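Local coordinates for protein benzoylformate Decarboxylase (Polynucleobacter necessarius, PDB 4K9Q) that probably catalyses the thiamine diphosphate- and magnesium-dependent decarboxylation of benzoylformate to benzaldehyde and carbon dioxide, at residues Ser211-Asp216 and Asp314-Leu319; Ile254-Lys259 and Pro279-Gln284; Val355-Lys360 and Gln381-Ile386. One frame throughout, in Å; residues are numbered along the deposited sequence. Where two conformers were deposited one is given.

Contact 1: Ser211-Asp216 and Asp314-Leu319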
loop_
_atom_site.group_PDB
_atom_site.type_symbol
_atom_site.label_atom_id
_atom_site.label_comp_id
_atom_site.label_asym_id
_atom_site.label_seq_id
_atom_site.Cartn_x
_atom_site.Cartn_y
_atom_site.Cartn_z
ATOM N N SER A 211 -29.756 1.524 -10.341
ATOM C CA SER A 211 -30.649 0.599 -9.642
ATOM C C SER A 211 -32.019 0.465 -10.300
ATOM O O SER A 211 -32.896 -0.227 -9.781
ATOM C CB SER A 211 -30.830 1.030 -8.182
ATOM O OG SER A 211 -31.514 2.268 -8.106
ATOM N N GLN A 212 -32.205 1.135 -11.433
ATOM C CA GLN A 212 -33.459 1.051 -12.178
ATOM C C GLN A 212 -34.646 1.559 -11.371
ATOM O O GLN A 212 -35.738 0.991 -11.426
ATOM C CB GLN A 212 -33.691 -0.371 -12.705
ATOM C CG GLN A 212 -32.608 -0.776 -13.697
ATOM C CD GLN A 212 -32.838 -2.117 -14.355
ATOM O OE1 GLN A 212 -32.577 -3.167 -13.763
ATOM N NE2 GLN A 212 -33.307 -2.092 -15.598
ATOM N N ALA A 213 -34.418 2.642 -10.632
ATOM C CA ALA A 213 -35.430 3.217 -9.742
ATOM C C ALA A 213 -36.172 4.405 -10.354
ATOM O O ALA A 213 -36.823 5.165 -9.642
ATOM C CB ALA A 213 -34.789 3.630 -8.418
ATOM N N TRP A 214 -36.054 4.565 -11.668
ATOM C CA TRP A 214 -36.629 5.701 -12.388
ATOM C C TRP A 214 -38.083 5.960 -11.981
ATOM O O TRP A 214 -38.430 7.057 -11.529
ATOM C CB TRP A 214 -36.522 5.430 -13.894
ATOM C CG TRP A 214 -36.987 6.515 -14.807
ATOM C CD1 TRP A 214 -38.247 6.680 -15.310
ATOM C CD2 TRP A 214 -36.188 7.567 -15.372
ATOM N NE1 TRP A 214 -38.283 7.777 -16.139
ATOM C CE2 TRP A 214 -37.034 8.338 -16.195
ATOM C CE3 TRP A 214 -34.843 7.933 -15.253
ATOM C CZ2 TRP A 214 -36.576 9.461 -16.903
ATOM C CZ3 TRP A 214 -34.383 9.050 -15.972
ATOM C CH2 TRP A 214 -35.253 9.796 -16.776
ATOM N N SER A 215 -38.931 4.942 -12.111
ATOM C CA SER A 215 -40.351 5.116 -11.829
ATOM C C SER A 215 -40.618 5.345 -10.344
ATOM O O SER A 215 -41.525 6.099 -9.985
ATOM C CB SER A 215 -41.156 3.920 -12.331
ATOM O OG SER A 215 -40.870 2.767 -11.569
ATOM N N ASP A 216 -39.828 4.707 -9.487
ATOM C CA ASP A 216 -39.959 4.880 -8.044
ATOM C C ASP A 216 -39.566 6.283 -7.591
ATOM O O ASP A 216 -40.132 6.816 -6.644
ATOM C CB ASP A 216 -39.128 3.833 -7.306
ATOM C CG ASP A 216 -39.359 2.436 -7.847
ATOM O OD1 ASP A 216 -38.603 2.015 -8.755
ATOM O OD2 ASP A 216 -40.308 1.771 -7.378
ATOM N N ASP A 314 -29.648 0.612 -1.284
ATOM C CA ASP A 314 -30.012 0.664 -2.691
ATOM C C ASP A 314 -31.109 1.716 -2.864
ATOM O O ASP A 314 -32.041 1.791 -2.058
ATOM C CB ASP A 314 -30.539 -0.698 -3.143
ATOM C CG ASP A 314 -30.898 -0.728 -4.609
ATOM O OD1 ASP A 314 -29.989 -0.977 -5.434
ATOM O OD2 ASP A 314 -32.088 -0.518 -4.941
ATOM N N SER A 315 -31.007 2.538 -3.902
ATOM C CA SER A 315 -31.979 3.606 -4.097
ATOM C C SER A 315 -33.394 3.077 -4.315
ATOM O O SER A 315 -34.360 3.623 -3.782
ATOM C CB SER A 315 -31.584 4.480 -5.289
ATOM O OG SER A 315 -30.674 5.483 -4.877
ATOM N N LYS A 316 -33.513 2.028 -5.117
ATOM C CA LYS A 316 -34.829 1.476 -5.413
ATOM C C LYS A 316 -35.483 0.940 -4.140
ATOM O O LYS A 316 -36.648 1.244 -3.852
ATOM C CB LYS A 316 -34.747 0.386 -6.484
ATOM C CG LYS A 316 -36.107 0.029 -7.061
ATOM C CD LYS A 316 -36.005 -0.951 -8.206
ATOM C CE LYS A 316 -37.392 -1.244 -8.765
ATOM N NZ LYS A 316 -37.369 -2.335 -9.769
ATOM N N LEU A 317 -34.732 0.154 -3.379
ATOM C CA LEU A 317 -35.259 -0.418 -2.147
ATOM C C LEU A 317 -35.692 0.681 -1.175
ATOM O O LEU A 317 -36.749 0.579 -0.552
ATOM C CB LEU A 317 -34.238 -1.344 -1.500
ATOM C CG LEU A 317 -33.955 -2.577 -2.358
ATOM C CD1 LEU A 317 -33.024 -3.528 -1.641
ATOM C CD2 LEU A 317 -35.250 -3.278 -2.707
ATOM N N PHE A 318 -34.897 1.744 -1.060
ATOM C CA PHE A 318 -35.296 2.848 -0.191
ATOM C C PHE A 318 -36.562 3.547 -0.672
ATOM O O PHE A 318 -37.469 3.795 0.111
ATOM C CB PHE A 318 -34.207 3.903 -0.027
ATOM C CG PHE A 318 -34.684 5.103 0.740
ATOM C CD1 PHE A 318 -34.715 5.081 2.131
ATOM C CD2 PHE A 318 -35.168 6.218 0.075
ATOM C CE1 PHE A 318 -35.185 6.180 2.844
ATOM C CE2 PHE A 318 -35.641 7.309 0.775
ATOM C CZ PHE A 318 -35.648 7.291 2.160
ATOM N N LEU A 319 -36.615 3.888 -1.954
ATOM C CA LEU A 319 -37.765 4.620 -2.482
ATOM C C LEU A 319 -39.064 3.819 -2.315
ATOM O O LEU A 319 -40.113 4.374 -1.995
ATOM C CB LEU A 319 -37.535 4.996 -3.948
ATOM C CG LEU A 319 -36.511 6.122 -4.131
ATOM C CD1 LEU A 319 -35.972 6.148 -5.558
ATOM C CD2 LEU A 319 -37.125 7.472 -3.742
HETATM O O HOH W 1 -32.486 -2.244 -7.842
HETATM O O HOH W 2 -41.353 5.025 -4.678
#
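K316 CG lies anti to its backbone N (chi1 -166°) and D216 CG anti to its own carbonyl carbon (chi1 -48°), which puts the two CG atoms 4.1 Å apart where two helices of the Rossmann-like central domain begin; the side chains cross obliquely. The Schellman motif that ends helix 207-210 at Q212 leads straight to A213, the N-cap of helix 214-224, and this linker packs on the first turns of helix 315-323. Extended beyond CG, the lysine runs past the linker's carbonyls, its CD 3.6 Å from S211 O, and its CE lies 3.5 Å from D216 OD1. The charged ends do not meet: K316 NZ is 4.6 Å from D216 OD1, so any attraction is probably long-range. A213 CB sits against the helix backbone, 3.7 Å from K316 CA, and also touches L319 CD1; D216 CB rests on L319 CB. S211 OG, bonded to D207 O, lies against S315 CB. D314 caps helix 315-323, its OD2 accepting from L317 N through the anti lone pair at 3.1 Å, while Q149 bonds OD1. One water joins the two segments here, donating to S211 O at 2.8 Å and weakly to D314 OD2 at 3.4 Å.

Contact 2: Ile254-Lys259 and Pro279-Gln284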
loop_
_atom_site.group_PDB
_atom_site.type_symbol
_atom_site.label_atom_id
_atom_site.label_comp_id
_atom_site.label_asym_id
_atom_site.label_seq_id
_atom_site.Cartn_x
_atom_site.Cartn_y
_atom_site.Cartn_z
ATOM N N ILE A 254 -19.975 25.097 -3.360
ATOM C CA ILE A 254 -20.674 25.092 -2.082
ATOM C C ILE A 254 -21.682 26.236 -1.982
ATOM O O ILE A 254 -22.863 26.013 -1.729
ATOM C CB ILE A 254 -19.680 25.173 -0.906
ATOM C CG1 ILE A 254 -18.880 23.868 -0.823
ATOM C CG2 ILE A 254 -20.425 25.417 0.394
ATOM C CD1 ILE A 254 -17.656 23.937 0.090
ATOM N N GLY A 255 -21.208 27.457 -2.209
ATOM C CA GLY A 255 -22.060 28.630 -2.107
ATOM C C GLY A 255 -23.099 28.752 -3.207
ATOM O O GLY A 255 -24.181 29.300 -2.983
ATOM N N SER A 256 -22.782 28.261 -4.404
ATOM C CA SER A 256 -23.727 28.357 -5.514
ATOM C C SER A 256 -24.861 27.340 -5.370
ATOM O O SER A 256 -26.027 27.663 -5.599
ATOM C CB SER A 256 -23.028 28.203 -6.872
ATOM O OG SER A 256 -22.420 26.926 -7.006
ATOM N N LEU A 257 -24.523 26.115 -4.980
ATOM C CA LEU A 257 -25.549 25.101 -4.755
ATOM C C LEU A 257 -26.471 25.567 -3.616
ATOM O O LEU A 257 -27.697 25.514 -3.738
ATOM C CB LEU A 257 -24.912 23.735 -4.440
ATOM C CG LEU A 257 -25.845 22.519 -4.417
ATOM C CD1 LEU A 257 -25.036 21.244 -4.608
ATOM C CD2 LEU A 257 -26.658 22.466 -3.115
ATOM N N GLU A 258 -25.871 26.039 -2.522
ATOM C CA GLU A 258 -26.624 26.567 -1.384
ATOM C C GLU A 258 -27.679 27.576 -1.838
ATOM O O GLU A 258 -28.832 27.504 -1.433
ATOM C CB GLU A 258 -25.682 27.244 -0.380
ATOM C CG GLU A 258 -26.406 27.879 0.813
ATOM C CD GLU A 258 -25.633 29.038 1.433
ATOM O OE1 GLU A 258 -24.447 29.249 1.077
ATOM O OE2 GLU A 258 -26.214 29.742 2.288
ATOM N N LYS A 259 -27.282 28.518 -2.685
ATOM C CA LYS A 259 -28.205 29.562 -3.112
ATOM C C LYS A 259 -29.370 28.990 -3.908
ATOM O O LYS A 259 -30.499 29.480 -3.818
ATOM C CB LYS A 259 -27.466 30.638 -3.916
ATOM C CG LYS A 259 -26.605 31.544 -3.038
ATOM C CD LYS A 259 -25.835 32.569 -3.860
ATOM C CE LYS A 259 -24.881 33.370 -2.979
ATOM N NZ LYS A 259 -25.605 34.078 -1.885
ATOM N N PRO A 279 -15.601 23.393 -8.384
ATOM C CA PRO A 279 -14.918 24.654 -8.084
ATOM C C PRO A 279 -15.067 25.007 -6.616
ATOM O O PRO A 279 -16.050 24.608 -5.985
ATOM C CB PRO A 279 -15.688 25.672 -8.930
ATOM C CG PRO A 279 -17.059 25.106 -9.010
ATOM C CD PRO A 279 -16.865 23.615 -9.110
ATOM N N TRP A 280 -14.095 25.741 -6.083
ATOM C CA TRP A 280 -14.205 26.272 -4.737
ATOM C C TRP A 280 -15.010 27.570 -4.768
ATOM O O TRP A 280 -14.589 28.560 -5.372
ATOM C CB TRP A 280 -12.816 26.496 -4.123
ATOM C CG TRP A 280 -12.838 27.318 -2.877
ATOM C CD1 TRP A 280 -12.329 28.584 -2.712
ATOM C CD2 TRP A 280 -13.417 26.953 -1.618
ATOM N NE1 TRP A 280 -12.547 29.014 -1.424
ATOM C CE2 TRP A 280 -13.212 28.033 -0.733
ATOM C CE3 TRP A 280 -14.080 25.812 -1.149
ATOM C CZ2 TRP A 280 -13.650 28.006 0.588
ATOM C CZ3 TRP A 280 -14.516 25.789 0.161
ATOM C CH2 TRP A 280 -14.299 26.878 1.015
ATOM N N ILE A 281 -16.182 27.533 -4.143
ATOM C CA ILE A 281 -17.036 28.703 -3.999
ATOM C C ILE A 281 -17.509 28.710 -2.553
ATOM O O ILE A 281 -18.351 27.899 -2.153
ATOM C CB ILE A 281 -18.234 28.666 -4.957
ATOM C CG1 ILE A 281 -17.753 28.664 -6.412
ATOM C CG2 ILE A 281 -19.136 29.877 -4.734
ATOM C CD1 ILE A 281 -18.875 28.670 -7.420
ATOM N N ALA A 282 -16.940 29.609 -1.756
ATOM C CA ALA A 282 -17.197 29.610 -0.324
ATOM C C ALA A 282 -18.677 29.814 -0.013
ATOM O O ALA A 282 -19.390 30.531 -0.720
ATOM C CB ALA A 282 -16.355 30.671 0.371
ATOM N N GLY A 283 -19.134 29.156 1.040
ATOM C CA GLY A 283 -20.477 29.360 1.538
ATOM C C GLY A 283 -20.833 28.301 2.556
ATOM O O GLY A 283 -19.948 27.683 3.157
ATOM N N GLN A 284 -22.135 28.102 2.747
ATOM C CA GLN A 284 -22.646 27.085 3.659
ATOM C C GLN A 284 -23.140 25.892 2.851
ATOM O O GLN A 284 -23.657 26.060 1.750
ATOM C CB GLN A 284 -23.799 27.649 4.491
ATOM C CG GLN A 284 -23.439 28.880 5.306
ATOM C CD GLN A 284 -24.620 29.419 6.091
ATOM O OE1 GLN A 284 -24.613 29.414 7.322
ATOM N NE2 GLN A 284 -25.639 29.892 5.380
HETATM O O HOH W 3 -17.015 24.713 -3.569
#
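G255 N, in the opening turn of helix 254-260, donates to I281 O at 2.9 Å, reaching the oxygen from above the carbonyl plane (39° out of it). One turn further on, E258 ties the loop a second time, at Q284: its OE1 accepts from Q284 N at 3.1 Å, met from 60° above the carboxylate plane, and E258 CG packs on Q284 O. CG of E258 is anti to the backbone N and the chain is extended beyond it, which carries the carboxylate across to the loop. An alanine here would probably leave Q284 N without its acceptor on the helix and the loop freer to move around Q284. Between these ties the backbones close in, with G255 CA 4.0 Å from G283 CA and a CA-H...O contact from G255 to A282 O; a beta carbon on G255 would collide with that oxygen. I254 packs on the loop with two branches, CG2 3.6 Å from G283 O and CD1 3.6 Å from W280 CZ3. A water gripped by three bonds, from I254 N and I281 N and to P279 O, joins the helix start to P279-I281.

Further out, S256 OG bonds T251 OG1 and G253 O, and P279 leans on F465 and L468 of helix 460-468. M103 and E102 of another subunit pack on I254 and W280. The arrangement belongs to a Rossmann-like sheet, where helix 254-260 makes the beta-alpha-beta crossover from edge strand 246-249 to strand 266-270.

Contact 3: Val355-Lys360 and Gln381-Ile386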
loop_
_atom_site.group_PDB
_atom_site.type_symbol
_atom_site.label_atom_id
_atom_site.label_comp_id
_atom_site.label_asym_id
_atom_site.label_seq_id
_atom_site.Cartn_x
_atom_site.Cartn_y
_atom_site.Cartn_z
ATOM N N VAL A 355 -25.970 24.728 -32.379
ATOM C CA VAL A 355 -25.526 23.416 -32.838
ATOM C C VAL A 355 -26.328 22.323 -32.124
ATOM O O VAL A 355 -26.849 21.401 -32.758
ATOM C CB VAL A 355 -24.009 23.211 -32.609
ATOM C CG1 VAL A 355 -23.600 21.766 -32.917
ATOM C CG2 VAL A 355 -23.214 24.185 -33.472
ATOM N N LEU A 356 -26.437 22.441 -30.805
ATOM C CA LEU A 356 -27.191 21.473 -30.016
ATOM C C LEU A 356 -28.667 21.413 -30.418
ATOM O O LEU A 356 -29.235 20.325 -30.544
ATOM C CB LEU A 356 -27.051 21.772 -28.527
ATOM C CG LEU A 356 -25.668 21.506 -27.932
ATOM C CD1 LEU A 356 -25.531 22.257 -26.632
ATOM C CD2 LEU A 356 -25.417 19.997 -27.755
ATOM N N GLU A 357 -29.285 22.575 -30.618
ATOM C CA GLU A 357 -30.674 22.633 -31.079
ATOM C C GLU A 357 -30.873 21.904 -32.402
ATOM O O GLU A 357 -31.870 21.203 -32.584
ATOM C CB GLU A 357 -31.132 24.078 -31.239
ATOM C CG GLU A 357 -31.345 24.823 -29.934
ATOM C CD GLU A 357 -31.689 26.273 -30.192
ATOM O OE1 GLU A 357 -32.707 26.512 -30.877
ATOM O OE2 GLU A 357 -30.935 27.165 -29.740
ATOM N N VAL A 358 -29.935 22.082 -33.330
ATOM C CA VAL A 358 -30.002 21.399 -34.623
ATOM C C VAL A 358 -29.916 19.880 -34.454
ATOM O O VAL A 358 -30.633 19.120 -35.106
ATOM C CB VAL A 358 -28.920 21.918 -35.593
ATOM C CG1 VAL A 358 -28.859 21.056 -36.845
ATOM C CG2 VAL A 358 -29.224 23.364 -35.949
ATOM N N LEU A 359 -29.050 19.427 -33.556
ATOM C CA LEU A 359 -28.961 17.995 -33.305
ATOM C C LEU A 359 -30.262 17.479 -32.685
ATOM O O LEU A 359 -30.807 16.468 -33.124
ATOM C CB LEU A 359 -27.782 17.684 -32.391
ATOM C CG LEU A 359 -26.396 17.996 -32.928
ATOM C CD1 LEU A 359 -25.363 17.680 -31.856
ATOM C CD2 LEU A 359 -26.134 17.177 -34.178
ATOM N N LYS A 360 -30.763 18.188 -31.681
ATOM C CA LYS A 360 -31.981 17.772 -30.993
ATOM C C LYS A 360 -33.173 17.662 -31.958
ATOM O O LYS A 360 -33.862 16.634 -31.997
ATOM C CB LYS A 360 -32.280 18.728 -29.829
ATOM C CG LYS A 360 -33.607 18.503 -29.139
ATOM C CD LYS A 360 -33.675 17.144 -28.475
ATOM C CE LYS A 360 -35.075 16.884 -27.933
ATOM N NZ LYS A 360 -35.146 15.643 -27.121
ATOM N N GLN A 381 -27.801 20.712 -21.181
ATOM C CA GLN A 381 -28.862 20.520 -20.206
ATOM C C GLN A 381 -30.122 21.314 -20.571
ATOM O O GLN A 381 -31.231 20.891 -20.268
ATOM C CB GLN A 381 -28.353 20.871 -18.812
ATOM C CG GLN A 381 -27.327 19.856 -18.328
ATOM C CD GLN A 381 -26.595 20.284 -17.076
ATOM O OE1 GLN A 381 -26.574 21.459 -16.721
ATOM N NE2 GLN A 381 -25.976 19.321 -16.401
ATOM N N ASP A 382 -29.956 22.445 -21.249
ATOM C CA ASP A 382 -31.120 23.227 -21.669
ATOM C C ASP A 382 -31.831 22.569 -22.844
ATOM O O ASP A 382 -33.059 22.609 -22.947
ATOM C CB ASP A 382 -30.718 24.645 -22.073
ATOM C CG ASP A 382 -31.925 25.553 -22.271
ATOM O OD1 ASP A 382 -32.787 25.585 -21.370
ATOM O OD2 ASP A 382 -32.014 26.223 -23.325
ATOM N N VAL A 383 -31.049 21.967 -23.734
ATOM C CA VAL A 383 -31.562 21.517 -25.018
ATOM C C VAL A 383 -32.021 20.072 -24.970
ATOM O O VAL A 383 -33.141 19.751 -25.358
ATOM C CB VAL A 383 -30.499 21.683 -26.131
ATOM C CG1 VAL A 383 -30.969 21.049 -27.436
ATOM C CG2 VAL A 383 -30.156 23.168 -26.339
ATOM N N PHE A 384 -31.136 19.199 -24.500
ATOM C CA PHE A 384 -31.439 17.776 -24.428
ATOM C C PHE A 384 -32.021 17.445 -23.062
ATOM O O PHE A 384 -31.301 17.076 -22.136
ATOM C CB PHE A 384 -30.186 16.927 -24.703
ATOM C CG PHE A 384 -29.835 16.804 -26.165
ATOM C CD1 PHE A 384 -30.389 15.792 -26.945
ATOM C CD2 PHE A 384 -28.960 17.705 -26.768
ATOM C CE1 PHE A 384 -30.072 15.670 -28.294
ATOM C CE2 PHE A 384 -28.636 17.585 -28.113
ATOM C CZ PHE A 384 -29.197 16.572 -28.882
ATOM N N ARG A 385 -33.333 17.588 -22.928
ATOM C CA ARG A 385 -33.983 17.272 -21.664
ATOM C C ARG A 385 -34.367 15.797 -21.661
ATOM O O ARG A 385 -35.360 15.399 -22.261
ATOM C CB ARG A 385 -35.185 18.197 -21.451
ATOM C CG ARG A 385 -34.759 19.652 -21.539
ATOM C CD ARG A 385 -35.869 20.650 -21.271
ATOM N NE ARG A 385 -35.318 22.003 -21.257
ATOM C CZ ARG A 385 -35.930 23.063 -20.735
ATOM N NH1 ARG A 385 -37.131 22.929 -20.184
ATOM N NH2 ARG A 385 -35.338 24.256 -20.753
ATOM N N ILE A 386 -33.545 14.995 -20.993
ATOM C CA ILE A 386 -33.644 13.538 -21.021
ATOM C C ILE A 386 -34.864 13.074 -20.241
ATOM O O ILE A 386 -34.990 13.379 -19.054
ATOM C CB ILE A 386 -32.378 12.920 -20.385
ATOM C CG1 ILE A 386 -31.120 13.488 -21.063
ATOM C CG2 ILE A 386 -32.420 11.390 -20.437
ATOM C CD1 ILE A 386 -31.020 13.184 -22.542
#
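The F384 ring lies beneath K360, whose CB stands over one face, 4.1 Å from the ring centroid and 20° off its normal: a CH-pi contact offset toward the rim. The two side chains slide past each other in opposite directions. A bend at chi2 (63°) sets K360 CD above and just outside the CD1-CE1 rim of the ring, 3.9 Å from F384 CD1. At the edge and in the ring plane sits L359 CB, 3.9 Å from F384 CZ, while L356 CD2 packs on F384 CE2. V383 stands beside the ring with its two methyls divided: CG1 meets K360 CB at 3.6 Å, and CG2 touches L356 CB at 4.0 Å. E357 crosses V383 at about a right angle, CG against CG2. Helix 352-361 thus packs on the end of helix 377-383 in the C-terminal thiamine diphosphate-binding domain, and its L356 and L359 also reach L426 of the sheet.

Just past the helix end, R385 grips D382 side-on, NE to D382 O and NH2 to OD1, the latter a salt bridge at 2.9 Å. No direct hydrogen bond joins the two segments; a polar link runs through H353, bonded to E357 OE2 and D382 OD2, and two carboxylates around one imidazole are likely to favour its protonated form.

Overall arrangement
Contacts 1 and 2 belong to the central domain, contact 2 nested inside the chain loop that contact 1 closes; their nearest atoms are about 17 Å apart. Contact 3 follows in series in the C-terminal cofactor-binding domain, helix 352-361 being the next helix after 315-323. Contacts 1 and 3 touch where W214 CH2 packs on I386 O at 4.3 Å, one of the places where the two domains meet, whereas contact 2 stays about 12 Å from contact 3 at nearest atoms. Contact 3 lies nearest the active site, with the side chain of L356 about 10 Å from bound thiamine diphosphate and about 13 Å from magnesium. From contact 2, the I281 side chain is about 12 Å from that of cofactor-binding I461.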